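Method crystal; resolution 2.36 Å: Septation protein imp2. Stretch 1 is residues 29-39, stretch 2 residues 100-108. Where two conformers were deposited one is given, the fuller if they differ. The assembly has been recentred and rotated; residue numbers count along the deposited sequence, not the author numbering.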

ATOM      1  N   ASP A  29      24.972 -15.941 -16.283  1.00 38.66           N
ATOM      2  CA  ASP A  29      24.126 -16.459 -15.210  1.00 38.57           C
ATOM      3  C   ASP A  29      23.934 -15.400 -14.133  1.00 36.17           C
ATOM      4  O   ASP A  29      22.832 -15.214 -13.616  1.00 38.16           O
ATOM      5  CB  ASP A  29      24.732 -17.725 -14.599  1.00 40.95           C
ATOM      6  CG  ASP A  29      24.786 -18.877 -15.580  1.00 42.46           C
ATOM      7  OD1 ASP A  29      23.974 -18.889 -16.531  1.00 40.46           O
ATOM      8  OD2 ASP A  29      25.636 -19.773 -15.395  1.00 41.56           O
ATOM      9  N   VAL A  30      25.024 -14.718 -13.800  1.00 30.11           N
ATOM     10  CA  VAL A  30      24.996 -13.596 -12.872  1.00 29.87           C
ATOM     11  C   VAL A  30      24.050 -12.509 -13.374  1.00 29.30           C
ATOM     12  O   VAL A  30      23.270 -11.942 -12.606  1.00 29.86           O
ATOM     13  CB  VAL A  30      26.411 -13.010 -12.670  1.00 31.47           C
ATOM     14  CG1 VAL A  30      26.351 -11.669 -11.965  1.00 36.42           C
ATOM     15  CG2 VAL A  30      27.286 -13.988 -11.900  1.00 29.46           C
ATOM     16  N   LYS A  31      24.113 -12.235 -14.674  1.00 29.93           N
ATOM     17  CA  LYS A  31      23.265 -11.219 -15.289  1.00 28.21           C
ATOM     18  C   LYS A  31      21.791 -11.612 -15.223  1.00 31.84           C
ATOM     19  O   LYS A  31      20.924 -10.774 -14.971  1.00 26.55           O
ATOM     20  CB  LYS A  31      23.686 -10.986 -16.742  1.00 29.92           C
ATOM     21  CG  LYS A  31      22.800 -10.000 -17.487  1.00 35.56           C
ATOM     22  CD  LYS A  31      23.256  -9.795 -18.922  1.00 41.40           C
ATOM     23  CE  LYS A  31      22.313  -8.845 -19.647  1.00 47.82           C
ATOM     24  NZ  LYS A  31      22.699  -8.628 -21.066  1.00 51.25           N
ATOM     25  N   HIS A  32      21.525 -12.895 -15.450  1.00 29.66           N
ATOM     26  CA  HIS A  32      20.174 -13.447 -15.400  1.00 30.11           C
ATOM     27  C   HIS A  32      19.562 -13.312 -14.007  1.00 28.59           C
ATOM     28  O   HIS A  32      18.440 -12.824 -13.856  1.00 30.36           O
ATOM     29  CB  HIS A  32      20.198 -14.918 -15.825  1.00 35.82           C
ATOM     30  CG  HIS A  32      18.845 -15.529 -15.988  1.00 45.37           C
ATOM     31  ND1 HIS A  32      17.982 -15.174 -17.010  1.00 50.87           N
ATOM     32  CD2 HIS A  32      18.200 -16.480 -15.276  1.00 51.38           C
ATOM     33  CE1 HIS A  32      16.873 -15.873 -16.910  1.00 51.75           C
ATOM     34  NE2 HIS A  32      16.976 -16.679 -15.862  1.00 54.92           N
ATOM     35  N   ILE A  33      20.307 -13.754 -12.999  1.00 26.39           N
ATOM     36  CA  ILE A  33      19.895 -13.630 -11.602  1.00 28.48           C
ATOM     37  C   ILE A  33      19.625 -12.174 -11.243  1.00 33.55           C
ATOM     38  O   ILE A  33      18.635 -11.852 -10.584  1.00 33.61           O
ATOM     39  CB  ILE A  33      20.971 -14.189 -10.646  1.00 27.33           C
ATOM     40  CG1 ILE A  33      21.214 -15.675 -10.917  1.00 27.33           C
ATOM     41  CG2 ILE A  33      20.578 -13.962  -9.191  1.00 24.71           C
ATOM     42  CD1 ILE A  33      22.446 -16.223 -10.228  1.00 26.60           C
ATOM     43  N   ASN A  34      20.517 -11.299 -11.692  1.00 32.11           N
ATOM     44  CA  ASN A  34      20.409  -9.877 -11.416  1.00 28.66           C
ATOM     45  C   ASN A  34      19.159  -9.262 -12.037  1.00 31.24           C
ATOM     46  O   ASN A  34      18.500  -8.423 -11.428  1.00 32.22           O
ATOM     47  CB  ASN A  34      21.659  -9.155 -11.920  1.00 27.78           C
ATOM     48  CG  ASN A  34      21.710  -7.710 -11.486  1.00 29.27           C
ATOM     49  OD1 ASN A  34      22.006  -7.410 -10.331  1.00 29.20           O
ATOM     50  ND2 ASN A  34      21.433  -6.801 -12.415  1.00 29.24           N
ATOM     51  N   GLU A  35      18.830  -9.693 -13.250  1.00 30.64           N
ATOM     52  CA  GLU A  35      17.682  -9.154 -13.968  1.00 30.48           C
ATOM     53  C   GLU A  35      16.361  -9.649 -13.378  1.00 32.68           C
ATOM     54  O   GLU A  35      15.366  -8.924 -13.377  1.00 42.22           O
ATOM     55  CB  GLU A  35      17.777  -9.511 -15.456  1.00 31.62           C
ATOM     56  CG  GLU A  35      16.549  -9.151 -16.291  1.00 36.51           C
ATOM     57  CD  GLU A  35      16.245  -7.663 -16.305  1.00 43.07           C
ATOM     58  OE1 GLU A  35      17.167  -6.857 -16.056  1.00 45.92           O
ATOM     59  OE2 GLU A  35      15.077  -7.302 -16.566  1.00 44.43           O
ATOM     60  N   GLU A  36      16.353 -10.878 -12.871  1.00 30.28           N
ATOM     61  CA  GLU A  36      15.165 -11.425 -12.222  1.00 30.73           C
ATOM     62  C   GLU A  36      14.768 -10.598 -11.009  1.00 30.20           C
ATOM     63  O   GLU A  36      13.600 -10.247 -10.837  1.00 33.20           O
ATOM     64  CB  GLU A  36      15.397 -12.873 -11.793  1.00 29.21           C
ATOM     65  CG  GLU A  36      15.385 -13.867 -12.928  1.00 35.70           C
ATOM     66  CD  GLU A  36      15.525 -15.295 -12.441  1.00 42.68           C
ATOM     67  OE1 GLU A  36      16.107 -15.497 -11.354  1.00 42.60           O
ATOM     68  OE2 GLU A  36      15.047 -16.212 -13.141  1.00 42.79           O
ATOM     69  N   LEU A  37      15.748 -10.298 -10.165  1.00 30.40           N
ATOM     70  CA  LEU A  37      15.501  -9.529  -8.955  1.00 22.27           C
ATOM     71  C   LEU A  37      15.145  -8.082  -9.280  1.00 32.46           C
ATOM     72  O   LEU A  37      14.298  -7.483  -8.614  1.00 29.97           O
ATOM     73  CB  LEU A  37      16.717  -9.594  -8.032  1.00 21.93           C
ATOM     74  CG  LEU A  37      16.873 -10.937  -7.311  1.00 34.80           C
ATOM     75  CD1 LEU A  37      18.255 -11.079  -6.689  1.00 30.70           C
ATOM     76  CD2 LEU A  37      15.786 -11.104  -6.254  1.00 27.98           C
ATOM     77  N   ARG A  38      15.781  -7.525 -10.308  1.00 29.93           N
ATOM     78  CA  ARG A  38      15.454  -6.172 -10.747  1.00 27.87           C
ATOM     79  C   ARG A  38      13.988  -6.095 -11.145  1.00 27.61           C
ATOM     80  O   ARG A  38      13.274  -5.176 -10.748  1.00 24.34           O
ATOM     81  CB  ARG A  38      16.331  -5.739 -11.922  1.00 27.16           C
ATOM     82  CG  ARG A  38      16.167  -4.266 -12.286  1.00 27.41           C
ATOM     83  CD  ARG A  38      16.384  -4.017 -13.770  1.00 32.25           C
ATOM     84  NE  ARG A  38      15.483  -4.824 -14.589  1.00 38.15           N
ATOM     85  CZ  ARG A  38      14.205  -4.531 -14.813  1.00 35.21           C
ATOM     86  NH1 ARG A  38      13.663  -3.445 -14.281  1.00 34.79           N
ATOM     87  NH2 ARG A  38      13.466  -5.330 -15.572  1.00 33.21           N
ATOM     88  N   SER A  39      13.552  -7.075 -11.930  1.00 26.86           N
ATOM     89  CA  SER A  39      12.173  -7.147 -12.400  1.00 30.35           C
ATOM     90  C   SER A  39      11.196  -7.310 -11.241  1.00 31.05           C
ATOM     91  O   SER A  39      10.119  -6.714 -11.234  1.00 32.43           O
ATOM     92  CB  SER A  39      12.013  -8.301 -13.390  1.00 34.18           C
ATOM     93  OG  SER A  39      10.666  -8.434 -13.801  1.00 39.05           O
ATOM     94  N   VAL A 100      16.711   0.420  -4.477  1.00 28.30           N
ATOM     95  CA  VAL A 100      16.585  -1.027  -4.596  1.00 27.62           C
ATOM     96  C   VAL A 100      16.603  -1.459  -6.062  1.00 25.63           C
ATOM     97  O   VAL A 100      17.582  -2.044  -6.519  1.00 29.65           O
ATOM     98  CB  VAL A 100      15.311  -1.539  -3.898  1.00 23.97           C
ATOM     99  CG1 VAL A 100      15.261  -3.056  -3.926  1.00 29.88           C
ATOM    100  CG2 VAL A 100      15.271  -1.046  -2.463  1.00 28.22           C
ATOM    101  N   GLU A 101      15.536  -1.158  -6.797  1.00 24.02           N
ATOM    102  CA  GLU A 101      15.454  -1.514  -8.213  1.00 28.44           C
ATOM    103  C   GLU A 101      16.652  -1.030  -9.030  1.00 28.78           C
ATOM    104  O   GLU A 101      17.313  -1.822  -9.702  1.00 27.22           O
ATOM    105  CB  GLU A 101      14.175  -0.955  -8.834  1.00 25.53           C
ATOM    106  CG  GLU A 101      14.134  -1.070 -10.355  1.00 24.63           C
ATOM    107  CD  GLU A 101      12.957  -0.330 -10.965  1.00 31.64           C
ATOM    108  OE1 GLU A 101      12.133   0.222 -10.204  1.00 30.68           O
ATOM    109  OE2 GLU A 101      12.856  -0.298 -12.208  1.00 34.18           O
ATOM    110  N   ASN A 102      16.929   0.269  -8.970  1.00 27.57           N
ATOM    111  CA  ASN A 102      18.009   0.851  -9.762  1.00 30.30           C
ATOM    112  C   ASN A 102      19.393   0.375  -9.332  1.00 28.13           C
ATOM    113  O   ASN A 102      20.358   0.515 -10.079  1.00 33.57           O
ATOM    114  CB  ASN A 102      17.950   2.378  -9.707  1.00 34.47           C
ATOM    115  CG  ASN A 102      16.776   2.943 -10.486  1.00 50.66           C
ATOM    116  OD1 ASN A 102      16.204   2.268 -11.344  1.00 55.03           O
ATOM    117  ND2 ASN A 102      16.413   4.187 -10.190  1.00 55.45           N
ATOM    118  N   ALA A 103      19.487  -0.183  -8.128  1.00 28.17           N
ATOM    119  CA  ALA A 103      20.749  -0.738  -7.651  1.00 26.08           C
ATOM    120  C   ALA A 103      21.146  -1.935  -8.507  1.00 27.25           C
ATOM    121  O   ALA A 103      22.322  -2.123  -8.816  1.00 32.01           O
ATOM    122  CB  ALA A 103      20.648  -1.134  -6.184  1.00 21.50           C
ATOM    123  N   PHE A 104      20.156  -2.739  -8.890  1.00 28.46           N
ATOM    124  CA  PHE A 104      20.384  -3.857  -9.800  1.00 31.28           C
ATOM    125  C   PHE A 104      20.765  -3.351 -11.183  1.00 30.26           C
ATOM    126  O   PHE A 104      21.592  -3.955 -11.866  1.00 30.78           O
ATOM    127  CB  PHE A 104      19.143  -4.748  -9.901  1.00 28.23           C
ATOM    128  CG  PHE A 104      18.748  -5.385  -8.604  1.00 29.57           C
ATOM    129  CD1 PHE A 104      19.385  -6.532  -8.159  1.00 26.47           C
ATOM    130  CD2 PHE A 104      17.739  -4.840  -7.828  1.00 26.68           C
ATOM    131  CE1 PHE A 104      19.026  -7.121  -6.963  1.00 28.85           C
ATOM    132  CE2 PHE A 104      17.376  -5.424  -6.632  1.00 22.32           C
ATOM    133  CZ  PHE A 104      18.019  -6.567  -6.198  1.00 25.84           C
ATOM    134  N   THR A 105      20.149  -2.244 -11.589  1.00 27.88           N
ATOM    135  CA  THR A 105      20.423  -1.638 -12.888  1.00 29.32           C
ATOM    136  C   THR A 105      21.862  -1.140 -12.960  1.00 32.55           C
ATOM    137  O   THR A 105      22.558  -1.372 -13.949  1.00 36.72           O
ATOM    138  CB  THR A 105      19.465  -0.469 -13.184  1.00 30.78           C
ATOM    139  OG1 THR A 105      18.114  -0.945 -13.198  1.00 33.09           O
ATOM    140  CG2 THR A 105      19.791   0.161 -14.531  1.00 26.41           C
ATOM    141  N   ARG A 106      22.298  -0.465 -11.899  0.65 30.72           N
ATOM    142  CA  ARG A 106      23.659   0.051 -11.816  0.65 30.60           C
ATOM    143  C   ARG A 106      24.672  -1.089 -11.722  0.65 31.25           C
ATOM    144  O   ARG A 106      25.805  -0.962 -12.180  0.65 35.62           O
ATOM    145  CB  ARG A 106      23.805   1.002 -10.618  0.65 25.40           C
ATOM    146  CG  ARG A 106      22.976   2.283 -10.741  0.65 32.76           C
ATOM    147  CD  ARG A 106      23.239   3.273  -9.602  0.65 30.67           C
ATOM    148  NE  ARG A 106      22.847   2.751  -8.294  0.65 33.92           N
ATOM    149  CZ  ARG A 106      21.692   3.017  -7.688  0.65 32.22           C
ATOM    150  NH1 ARG A 106      21.435   2.493  -6.498  0.65 29.66           N
ATOM    151  NH2 ARG A 106      20.795   3.808  -8.265  0.65 24.18           N
ATOM    152  N   TYR A 107      24.254  -2.206 -11.136  1.00 24.72           N
ATOM    153  CA  TYR A 107      25.103  -3.385 -11.039  1.00 24.75           C
ATOM    154  C   TYR A 107      25.304  -4.016 -12.415  1.00 27.15           C
ATOM    155  O   TYR A 107      26.417  -4.400 -12.772  1.00 30.81           O
ATOM    156  CB  TYR A 107      24.514  -4.418 -10.075  1.00 23.89           C
ATOM    157  CG  TYR A 107      25.405  -5.628  -9.911  1.00 24.07           C
ATOM    158  CD1 TYR A 107      26.403  -5.650  -8.950  1.00 24.19           C
ATOM    159  CD2 TYR A 107      25.265  -6.740 -10.737  1.00 31.48           C
ATOM    160  CE1 TYR A 107      27.231  -6.747  -8.804  1.00 24.48           C
ATOM    161  CE2 TYR A 107      26.089  -7.839 -10.602  1.00 29.82           C
ATOM    162  CZ  TYR A 107      27.070  -7.839  -9.632  1.00 34.56           C
ATOM    163  OH  TYR A 107      27.894  -8.931  -9.490  1.00 29.20           O
ATOM    164  N   ALA A 108      24.222  -4.121 -13.181  1.00 28.04           N
ATOM    165  CA  ALA A 108      24.287  -4.707 -14.515  1.00 29.51           C
ATOM    166  C   ALA A 108      25.157  -3.867 -15.441  1.00 32.16           C
ATOM    167  O   ALA A 108      25.790  -4.393 -16.354  1.00 39.36           O
ATOM    168  CB  ALA A 108      22.892  -4.861 -15.097  1.00 26.40           C
TER

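Two helical segments of one chain of septation protein imp2 pack nearly antiparallel, their N-to-C directions 157° apart and their axes 8.6 Å apart at closest approach; together they bury 458 Å². The register is tightest at Arg38 and Glu101, whose CA atoms lie 5.3 Å apart.

One hydrogen bond crosses the interface: Asn34 ND2 donates to Phe104 O at 2.9 Å, almost linear at 176°. Phe104 O also accepts the helical bond from Ala108 N (2.9 Å), so the amide uses a second site on an oxygen already engaged in its own helix. The CA-to-CB bond of Asn34 points sideways, but with chi1 t the end of its side chain reaches the facing backbone. There Asn34 ND2 packs 3.6 Å from the Ala108 CB methyl, while Asn34 OD1 sits 3.4 Å from Tyr107 CD2 and lies at the edge of the Phe104 ring, 3.5 Å from Phe104 CD1.

Apolar packing centres on Phe104, buried, with its CA-to-CB bond directed toward the first helix. Buried Leu37 offers it apolar surface, CB approaching Phe104 CE1 at 3.5 Å; Arg38 N and Leu37 O lie over one ring face, so the flat ring rests against backbone as well as side chain. Farther along, buried Val30 places CG1 at the edge of the Tyr107 ring, 4.1 Å from Tyr107 CE2 and 4.0 Å from Tyr107 OH; the Tyr107 CA-to-CB bond also points toward the first helix.

Arg38 combines apolar and charged contacts. Arg38 CB meets Phe104 CB at 3.6 Å, Arg38 CG lies 3.7 Å from Glu101 O, and Arg38 CD is 3.6 Å from OG1 of exposed Thr105. Beyond this aliphatic stem, Glu35 holds the guanidinium within the same helix, accepting from Arg38 NE at OE1 (3.0 Å) and from Arg38 NH2 at OE2 (2.7 Å, a salt bridge). Buried Glu101 supplies a carboxylate across the interface: Arg38 NH1 and Glu101 OE2 form a long salt bridge of 3.9 Å; that carboxylate oxygen is also hydrogen-bonded elsewhere in the structure.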